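Local atomic coordinates of aspartate aminotransferase (PDB entry 1O4S), a protein that catalyses the reversible transfer of an amino group from L-aspartate to 2-oxoglutarate, giving oxaloacetate and L-glutamate, with pyridoxal 5'-phosphate as cofactor. Residues R312-M316 with L379-E383; V167-L171 with L202-F208; E50-P56 with H248-W253. All blocks are in the same frame, centred on the assembly; numbering follows the deposited sequence.

Contact 1 (R312-M316 with L379-E383); sequences RLKKM and LDRIE
With chi1 at -164°, Arg312 sends CG away from its own backbone N, and bends at chi2 and chi3 then carry the guanidinium out over Leu379 to two acids of helix 372-386. Its NH2 forms a salt bridge and hydrogen bond with Asp380 OD2 at 2.7 Å, reaching that oxygen from above the carboxylate plane, 58° out of it. NH1 takes the second acid, Glu383 OE1, at 2.9 Å; the straight glutamate chain crosses the arginine at about a right angle. Leu379 CB lies 4.0 Å from the guanidinium plane, over its centre: an apolar methylene covers one face while the nitrogens at the edge meet the acids. Beside this, Leu313 CD2 meets Leu379 CD2 at 3.7 Å, and Leu379 also packs on Phe308 and Val309 of helix 296-315. Met316, just past the end of that helix, is long and flexible enough to turn at chi3 and lay CE 3.6 Å from Glu383 CA and against Ile382 CG2. The contact thus joins the C-terminal end of helix 296-315 to helix 372-386. One buried cation answered by two carboxylates, laid over an apolar layer, would probably keep Arg312 charged and fix its rotation.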
loop_
_atom_site.group_PDB
_atom_site.type_symbol
_atom_site.label_atom_id
_atom_site.label_comp_id
_atom_site.label_asym_id
_atom_site.label_seq_id
_atom_site.Cartn_x
_atom_site.Cartn_y
_atom_site.Cartn_z
ATOM N N ARG B 312 20.477 -30.315 -16.824
ATOM C CA ARG B 312 21.646 -29.640 -17.351
ATOM C C ARG B 312 22.719 -29.360 -16.288
ATOM O O ARG B 312 23.909 -29.619 -16.511
ATOM C CB ARG B 312 21.212 -28.345 -18.011
ATOM C CG ARG B 312 22.233 -27.751 -18.890
ATOM C CD ARG B 312 22.545 -28.567 -20.123
ATOM N NE ARG B 312 22.563 -27.627 -21.228
ATOM C CZ ARG B 312 23.572 -26.815 -21.540
ATOM N NH1 ARG B 312 24.732 -26.849 -20.892
ATOM N NH2 ARG B 312 23.415 -25.977 -22.553
ATOM N N LEU B 313 22.290 -28.883 -15.126
ATOM C CA LEU B 313 23.211 -28.472 -14.076
ATOM C C LEU B 313 23.876 -29.663 -13.403
ATOM O O LEU B 313 25.054 -29.584 -13.082
ATOM C CB LEU B 313 22.510 -27.599 -13.030
ATOM C CG LEU B 313 22.293 -26.158 -13.477
ATOM C CD1 LEU B 313 21.403 -25.411 -12.490
ATOM C CD2 LEU B 313 23.618 -25.423 -13.681
ATOM N N LYS B 314 23.101 -30.720 -13.160
ATOM C CA LYS B 314 23.607 -32.028 -12.718
ATOM C C LYS B 314 24.799 -32.488 -13.581
ATOM O O LYS B 314 25.884 -32.798 -13.066
ATOM C CB LYS B 314 22.505 -33.106 -12.812
ATOM C CG LYS B 314 21.518 -33.174 -11.637
ATOM C CD LYS B 314 20.837 -34.578 -11.517
ATOM C CE LYS B 314 21.776 -35.661 -10.895
ATOM N NZ LYS B 314 21.140 -37.011 -10.656
ATOM N N LYS B 315 24.556 -32.515 -14.889
ATOM C CA LYS B 315 25.531 -32.853 -15.928
ATOM C C LYS B 315 26.833 -32.028 -15.851
ATOM O O LYS B 315 27.914 -32.568 -16.048
ATOM C CB LYS B 315 24.831 -32.686 -17.292
ATOM C CG LYS B 315 25.673 -32.821 -18.557
ATOM C CD LYS B 315 24.717 -32.937 -19.789
ATOM C CE LYS B 315 25.287 -32.338 -21.096
ATOM N NZ LYS B 315 24.258 -31.454 -21.772
ATOM N N MET B 316 26.717 -30.740 -15.543
ATOM C CA MET B 316 27.868 -29.843 -15.386
ATOM C C MET B 316 28.609 -30.005 -14.031
ATOM O O MET B 316 29.602 -29.313 -13.763
ATOM C CB MET B 316 27.398 -28.384 -15.494
ATOM C CG MET B 316 26.830 -27.966 -16.843
ATOM S SD MET B 316 25.850 -26.368 -16.782
ATOM C CE MET B 316 27.013 -25.444 -15.789
ATOM N N LEU B 379 22.883 -21.535 -19.893
ATOM C CA LEU B 379 23.497 -22.695 -19.245
ATOM C C LEU B 379 24.769 -23.126 -19.950
ATOM O O LEU B 379 25.698 -23.637 -19.292
ATOM C CB LEU B 379 22.516 -23.850 -19.134
ATOM C CG LEU B 379 21.509 -23.604 -18.006
ATOM C CD1 LEU B 379 20.239 -24.457 -18.156
ATOM C CD2 LEU B 379 22.168 -23.848 -16.658
ATOM N N ASP B 380 24.798 -22.894 -21.265
ATOM C CA ASP B 380 26.004 -22.990 -22.097
ATOM C C ASP B 380 27.081 -22.056 -21.585
ATOM O O ASP B 380 28.226 -22.464 -21.391
ATOM C CB ASP B 380 25.700 -22.562 -23.546
ATOM C CG ASP B 380 25.270 -23.702 -24.431
ATOM O OD1 ASP B 380 24.853 -23.441 -25.592
ATOM O OD2 ASP B 380 25.337 -24.897 -24.078
ATOM N N ARG B 381 26.719 -20.783 -21.422
ATOM C CA ARG B 381 27.687 -19.751 -21.029
ATOM C C ARG B 381 28.192 -20.000 -19.622
ATOM O O ARG B 381 29.376 -19.832 -19.345
ATOM C CB ARG B 381 27.063 -18.365 -21.080
ATOM C CG ARG B 381 26.657 -17.874 -22.457
ATOM C CD ARG B 381 25.756 -16.680 -22.325
ATOM N NE ARG B 381 25.329 -16.105 -23.596
ATOM C CZ ARG B 381 24.831 -14.882 -23.723
ATOM N NH1 ARG B 381 24.741 -14.069 -22.669
ATOM N NH2 ARG B 381 24.443 -14.457 -24.914
ATOM N N ILE B 382 27.275 -20.408 -18.746
ATOM C CA ILE B 382 27.609 -20.761 -17.379
ATOM C C ILE B 382 28.597 -21.918 -17.335
ATOM O O ILE B 382 29.491 -21.894 -16.520
ATOM C CB ILE B 382 26.328 -21.047 -16.549
ATOM C CG1 ILE B 382 25.562 -19.740 -16.305
ATOM C CG2 ILE B 382 26.667 -21.714 -15.181
ATOM C CD1 ILE B 382 24.231 -19.931 -15.641
ATOM N N GLU B 383 28.443 -22.896 -18.234
ATOM C CA GLU B 383 29.284 -24.105 -18.283
ATOM C C GLU B 383 30.705 -23.751 -18.736
ATOM O O GLU B 383 31.703 -24.238 -18.180
ATOM C CB GLU B 383 28.648 -25.167 -19.202
ATOM C CG GLU B 383 29.383 -26.508 -19.277
ATOM C CD GLU B 383 28.662 -27.585 -20.108
ATOM O OE1 GLU B 383 27.546 -27.355 -20.624
ATOM O OE2 GLU B 383 29.218 -28.697 -20.246
#

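Contact 2 (V167-L171 with L202-F208); sequences VEGLL and LAKKRNF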
loop_
_atom_site.group_PDB
_atom_site.type_symbol
_atom_site.label_atom_id
_atom_site.label_comp_id
_atom_site.label_asym_id
_atom_site.label_seq_id
_atom_site.Cartn_x
_atom_site.Cartn_y
_atom_site.Cartn_z
ATOM N N VAL B 167 13.801 -25.507 16.336
ATOM C CA VAL B 167 12.878 -24.375 16.414
ATOM C C VAL B 167 12.317 -24.231 17.830
ATOM O O VAL B 167 12.228 -23.115 18.354
ATOM C CB VAL B 167 11.711 -24.486 15.387
ATOM C CG1 VAL B 167 10.588 -23.497 15.697
ATOM C CG2 VAL B 167 12.229 -24.262 13.959
ATOM N N GLU B 168 11.937 -25.349 18.446
ATOM C CA GLU B 168 11.409 -25.312 19.805
ATOM C C GLU B 168 12.494 -24.837 20.755
ATOM O O GLU B 168 12.217 -24.124 21.724
ATOM C CB GLU B 168 10.903 -26.682 20.259
ATOM C CG GLU B 168 10.169 -26.595 21.595
ATOM C CD GLU B 168 9.528 -27.895 22.041
ATOM O OE1 GLU B 168 8.902 -27.880 23.130
ATOM O OE2 GLU B 168 9.644 -28.912 21.324
ATOM N N GLY B 169 13.726 -25.248 20.448
ATOM C CA GLY B 169 14.897 -24.901 21.226
ATOM C C GLY B 169 15.106 -23.410 21.318
ATOM O O GLY B 169 15.609 -22.938 22.338
ATOM N N LEU B 170 14.706 -22.682 20.266
ATOM C CA LEU B 170 14.887 -21.219 20.174
ATOM C C LEU B 170 13.725 -20.386 20.676
ATOM O O LEU B 170 13.878 -19.189 20.827
ATOM C CB LEU B 170 15.154 -20.777 18.723
ATOM C CG LEU B 170 16.401 -21.316 18.013
ATOM C CD1 LEU B 170 16.485 -20.712 16.616
ATOM C CD2 LEU B 170 17.696 -21.053 18.818
ATOM N N LEU B 171 12.564 -20.990 20.901
ATOM C CA LEU B 171 11.399 -20.223 21.339
ATOM C C LEU B 171 11.672 -19.523 22.670
ATOM O O LEU B 171 12.178 -20.131 23.629
ATOM C CB LEU B 171 10.171 -21.122 21.501
ATOM C CG LEU B 171 9.579 -21.738 20.239
ATOM C CD1 LEU B 171 8.669 -22.872 20.607
ATOM C CD2 LEU B 171 8.825 -20.690 19.433
ATOM N N LEU B 202 3.465 -27.149 18.081
ATOM C CA LEU B 202 4.258 -26.156 18.819
ATOM C C LEU B 202 3.542 -24.828 19.025
ATOM O O LEU B 202 3.708 -24.216 20.075
ATOM C CB LEU B 202 5.561 -25.824 18.093
ATOM C CG LEU B 202 6.854 -26.564 18.390
ATOM C CD1 LEU B 202 7.999 -25.831 17.672
ATOM C CD2 LEU B 202 7.118 -26.652 19.898
ATOM N N ALA B 203 2.780 -24.386 18.020
ATOM C CA ALA B 203 2.079 -23.105 18.064
ATOM C C ALA B 203 0.947 -23.075 19.101
ATOM O O ALA B 203 0.721 -22.053 19.748
ATOM C CB ALA B 203 1.538 -22.741 16.663
ATOM N N LYS B 204 0.217 -24.183 19.218
ATOM C CA LYS B 204 -0.845 -24.348 20.228
ATOM C C LYS B 204 -0.248 -24.339 21.651
ATOM O O LYS B 204 -0.696 -23.591 22.524
ATOM C CB LYS B 204 -1.631 -25.659 19.965
ATOM C CG LYS B 204 -2.560 -26.146 21.120
ATOM C CD LYS B 204 -4.078 -26.089 20.803
ATOM C CE LYS B 204 -4.645 -27.421 20.254
ATOM N NZ LYS B 204 -4.856 -28.450 21.330
ATOM N N LYS B 205 0.784 -25.161 21.829
ATOM C CA LYS B 205 1.526 -25.343 23.091
ATOM C C LYS B 205 2.238 -24.080 23.590
ATOM O O LYS B 205 2.067 -23.671 24.737
ATOM C CB LYS B 205 2.555 -26.464 22.857
ATOM C CG LYS B 205 3.535 -26.812 23.969
ATOM C CD LYS B 205 4.218 -28.147 23.587
ATOM C CE LYS B 205 5.645 -28.308 24.130
ATOM N NZ LYS B 205 5.686 -28.937 25.464
ATOM N N ARG B 206 3.030 -23.473 22.715
ATOM C CA ARG B 206 3.972 -22.428 23.097
ATOM C C ARG B 206 3.445 -21.027 22.758
ATOM O O ARG B 206 4.167 -20.043 22.910
ATOM C CB ARG B 206 5.332 -22.678 22.431
ATOM C CG ARG B 206 5.966 -24.061 22.752
ATOM C CD ARG B 206 6.347 -24.271 24.222
ATOM N NE ARG B 206 7.118 -23.138 24.742
ATOM C CZ ARG B 206 8.454 -23.016 24.714
ATOM N NH1 ARG B 206 9.239 -23.981 24.214
ATOM N NH2 ARG B 206 9.012 -21.906 25.197
ATOM N N ASN B 207 2.195 -20.963 22.283
ATOM C CA ASN B 207 1.452 -19.714 22.055
ATOM C C ASN B 207 2.036 -18.719 21.030
ATOM O O ASN B 207 2.374 -17.593 21.374
ATOM C CB ASN B 207 1.232 -19.009 23.398
ATOM C CG ASN B 207 0.179 -17.928 23.323
ATOM O OD1 ASN B 207 -0.730 -17.991 22.493
ATOM N ND2 ASN B 207 0.294 -16.924 24.197
ATOM N N PHE B 208 2.148 -19.141 19.773
ATOM C CA PHE B 208 2.588 -18.247 18.711
ATOM C C PHE B 208 1.806 -18.501 17.419
ATOM O O PHE B 208 1.190 -19.552 17.258
ATOM C CB PHE B 208 4.122 -18.324 18.482
ATOM C CG PHE B 208 4.628 -19.668 17.970
ATOM C CD1 PHE B 208 4.597 -19.980 16.616
ATOM C CD2 PHE B 208 5.179 -20.609 18.853
ATOM C CE1 PHE B 208 5.082 -21.210 16.143
ATOM C CE2 PHE B 208 5.672 -21.846 18.387
ATOM C CZ PHE B 208 5.620 -22.145 17.038
#
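Glu168 and Leu202 bring the ends of two helices together, their CA atoms 7.3 Å apart, and Leu171 and Arg206 keep a similar spacing, 7.9 Å between CA atoms. Leu171, the first residue beyond helix 164-170, points its side chain at the other segment and divides its methyls: CD2 rests 3.5 Å from Phe208 CE2, while CD1 lies 3.6 Å from Arg206 CG and over one guanidinium face, offset toward its rim. Arg206 folds back at chi2 and chi3 (-65° and -49°), so that its CB and CG methylenes and a guanidinium face lie against the leucine. Leu202 fills the other half, with CD1 4.0 Å from Val167 CG1 and CD2 3.5 Å from Glu168 CD, against the extended glutamate chain. Glu168 OE1 lies 4.1 Å from both Lys205 NZ and Arg206 NH1, beyond salt-bridge range, consistent with a loose attraction. Asn207, with positive phi, turns the chain after helix 193-206, and Phe208 folds back against the helix, with Ala203 CA over the centre of one ring face. Helix 193-206 links the adjacent parallel strands 175-180 and 209-213, a beta-alpha-beta connection in the large mixed sheet, and Leu170 packs on its strand 148-153.

Contact 3 (E50-P56 with H248-W253); sequences EPDFPTP and HSMTGW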
loop_
_atom_site.group_PDB
_atom_site.type_symbol
_atom_site.label_atom_id
_atom_site.label_comp_id
_atom_site.label_asym_id
_atom_site.label_seq_id
_atom_site.Cartn_x
_atom_site.Cartn_y
_atom_site.Cartn_z
ATOM N N GLU B 50 9.271 -12.794 -11.225
ATOM C CA GLU B 50 7.906 -12.852 -11.775
ATOM C C GLU B 50 7.841 -13.714 -13.021
ATOM O O GLU B 50 8.779 -13.703 -13.805
ATOM C CB GLU B 50 7.362 -11.439 -12.130
ATOM C CG GLU B 50 8.059 -10.757 -13.302
ATOM C CD GLU B 50 7.795 -9.268 -13.396
ATOM O OE1 GLU B 50 6.696 -8.824 -12.986
ATOM O OE2 GLU B 50 8.698 -8.551 -13.914
ATOM N N PRO B 51 6.707 -14.397 -13.231
ATOM C CA PRO B 51 6.553 -15.221 -14.427
ATOM C C PRO B 51 6.609 -14.393 -15.707
ATOM O O PRO B 51 6.266 -13.200 -15.740
ATOM C CB PRO B 51 5.198 -15.929 -14.213
ATOM C CG PRO B 51 4.919 -15.788 -12.758
ATOM C CD PRO B 51 5.521 -14.474 -12.354
ATOM N N ASP B 52 7.085 -15.016 -16.761
ATOM C CA ASP B 52 7.184 -14.368 -18.067
ATOM C C ASP B 52 5.931 -14.643 -18.927
ATOM O O ASP B 52 6.026 -14.930 -20.111
ATOM C CB ASP B 52 8.450 -14.864 -18.782
ATOM C CG ASP B 52 8.471 -16.385 -18.964
ATOM O OD1 ASP B 52 8.119 -17.115 -18.022
ATOM O OD2 ASP B 52 8.856 -16.943 -20.002
ATOM N N PHE B 53 4.770 -14.688 -18.308
ATOM C CA PHE B 53 3.546 -14.954 -19.017
ATOM C C PHE B 53 2.753 -13.646 -18.901
ATOM O O PHE B 53 2.970 -12.855 -17.988
ATOM C CB PHE B 53 2.781 -16.127 -18.391
ATOM C CG PHE B 53 3.240 -17.477 -18.856
ATOM C CD1 PHE B 53 2.411 -18.298 -19.593
ATOM C CD2 PHE B 53 4.513 -17.938 -18.549
ATOM C CE1 PHE B 53 2.850 -19.560 -20.038
ATOM C CE2 PHE B 53 4.947 -19.183 -18.987
ATOM C CZ PHE B 53 4.112 -19.983 -19.727
ATOM N N PRO B 54 1.841 -13.409 -19.832
ATOM C CA PRO B 54 0.961 -12.239 -19.734
ATOM C C PRO B 54 -0.075 -12.525 -18.704
ATOM O O PRO B 54 -0.232 -13.665 -18.276
ATOM C CB PRO B 54 0.333 -12.127 -21.152
ATOM C CG PRO B 54 0.456 -13.501 -21.781
ATOM C CD PRO B 54 1.567 -14.216 -21.044
ATOM N N THR B 55 -0.786 -11.486 -18.308
ATOM C CA THR B 55 -2.066 -11.633 -17.633
ATOM C C THR B 55 -2.989 -12.479 -18.512
ATOM O O THR B 55 -3.088 -12.220 -19.702
ATOM C CB THR B 55 -2.692 -10.255 -17.435
ATOM O OG1 THR B 55 -1.875 -9.487 -16.562
ATOM C CG2 THR B 55 -4.046 -10.377 -16.775
ATOM N N PRO B 56 -3.661 -13.487 -17.969
ATOM C CA PRO B 56 -4.562 -14.290 -18.796
ATOM C C PRO B 56 -5.598 -13.448 -19.501
ATOM O O PRO B 56 -6.165 -12.561 -18.897
ATOM C CB PRO B 56 -5.211 -15.223 -17.786
ATOM C CG PRO B 56 -4.189 -15.374 -16.731
ATOM C CD PRO B 56 -3.618 -13.994 -16.594
ATOM N N HIS B 248 -0.990 -16.579 -11.516
ATOM C CA HIS B 248 -1.647 -16.097 -12.735
ATOM C C HIS B 248 -0.839 -15.073 -13.474
ATOM O O HIS B 248 -1.355 -14.392 -14.365
ATOM C CB HIS B 248 -2.990 -15.484 -12.389
ATOM C CG HIS B 248 -3.993 -16.489 -11.946
ATOM N ND1 HIS B 248 -4.185 -16.810 -10.620
ATOM C CD2 HIS B 248 -4.825 -17.284 -12.651
ATOM C CE1 HIS B 248 -5.136 -17.722 -10.523
ATOM N NE2 HIS B 248 -5.533 -18.034 -11.743
ATOM N N SER B 249 0.421 -14.949 -13.098
ATOM C CA SER B 249 1.305 -14.000 -13.720
ATOM C C SER B 249 0.679 -12.598 -13.749
ATOM O O SER B 249 0.581 -11.963 -14.812
ATOM C CB SER B 249 1.679 -14.451 -15.120
ATOM O OG SER B 249 2.899 -13.878 -15.507
ATOM N N MET B 250 0.196 -12.174 -12.586
ATOM C CA MET B 250 -0.475 -10.893 -12.435
ATOM C C MET B 250 0.282 -9.979 -11.491
ATOM O O MET B 250 -0.310 -9.218 -10.778
ATOM C CB MET B 250 -1.908 -11.116 -11.946
ATOM C CG MET B 250 -2.802 -11.665 -13.036
ATOM S SD MET B 250 -4.450 -12.087 -12.432
ATOM C CE MET B 250 -5.059 -10.505 -11.805
ATOM N N THR B 251 1.623 -10.063 -11.505
ATOM C CA THR B 251 2.471 -9.338 -10.543
ATOM C C THR B 251 2.213 -7.837 -10.516
ATOM O O THR B 251 2.158 -7.267 -9.434
ATOM C CB THR B 251 3.985 -9.556 -10.817
ATOM O OG1 THR B 251 4.207 -9.396 -12.204
ATOM C CG2 THR B 251 4.458 -10.948 -10.437
ATOM N N GLY B 252 2.072 -7.198 -11.678
ATOM C CA GLY B 252 1.842 -5.770 -11.747
ATOM C C GLY B 252 0.453 -5.297 -11.291
ATOM O O GLY B 252 0.269 -4.125 -11.091
ATOM N N TRP B 253 -0.493 -6.212 -11.128
ATOM C CA TRP B 253 -1.847 -5.916 -10.626
ATOM C C TRP B 253 -1.884 -5.596 -9.130
ATOM O O TRP B 253 -2.699 -4.789 -8.723
ATOM C CB TRP B 253 -2.841 -7.032 -10.933
ATOM C CG TRP B 253 -3.165 -7.150 -12.356
ATOM C CD1 TRP B 253 -2.550 -7.953 -13.293
ATOM C CD2 TRP B 253 -4.224 -6.496 -13.027
ATOM N NE1 TRP B 253 -3.180 -7.824 -14.504
ATOM C CE2 TRP B 253 -4.188 -6.904 -14.376
ATOM C CE3 TRP B 253 -5.201 -5.573 -12.628
ATOM C CZ2 TRP B 253 -5.084 -6.425 -15.316
ATOM C CZ3 TRP B 253 -6.080 -5.093 -13.572
ATOM C CH2 TRP B 253 -6.016 -5.528 -14.894
HETATM O O HOH W 1 0.697 -9.596 -16.218
#
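Ser249, Thr55 and Thr251 give up about half of the surface buried where these two loops meet. Ser249 lies against Pro51 and Phe53, its OG anti to the backbone N (chi1 -156°), which turns it to the 50-56 loop, where it donates to Phe53 O at 2.7 Å from above the carbonyl plane. Ser249 OG also touches Pro51 CB at 3.3 Å; a small hydroxyl suits so close a fit. Thr55 uses OG1 twice: it accepts from Trp253 NE1 at 3.0 Å, in the indole plane, and donates to a water at 2.6 Å, which in turn donates to Ser249 O. Thr251 OG1 donates a hydrogen bond to Glu50 OE1, 2.7 Å away, which receives it on its anti lone pair, while Thr251 CG2 lies 3.4 Å from Glu50 CB. Glu50 OE1 also accepts from Tyr74 N of the second subunit. Nearby, the Thr251 side chain is about 5 Å from the bound pyridoxal phosphate, and that of Pro51 about 4 Å from the side chain of Lys246, the cofactor-attachment residue. Short, directional hydroxyl bonds between two loop segments are consistent with a well-ordered wall near the cofactor, next to the dimer interface.

Overall arrangement
The three contacts share no helix or strand except that contact 3 packs on helix 296-315, whose end takes part in contact 1; none touches another. All are partly buried. Contact 3 lies nearest the chain centre, with six of its eleven touching residues buried; contact 2 has two exposed among seven, contact 1 none. Contacts 1 and 2 each join helix ends, but the former centres on a buried arginine paired with two acids, and the latter on leucines, with opposite charges near each other but beyond salt-bridge range. Contact 3 joins loops through hydroxyl hydrogen bonds and a water, and it alone meets the second subunit. Contacts 2 and 3 fall on opposite sides of the chain centre.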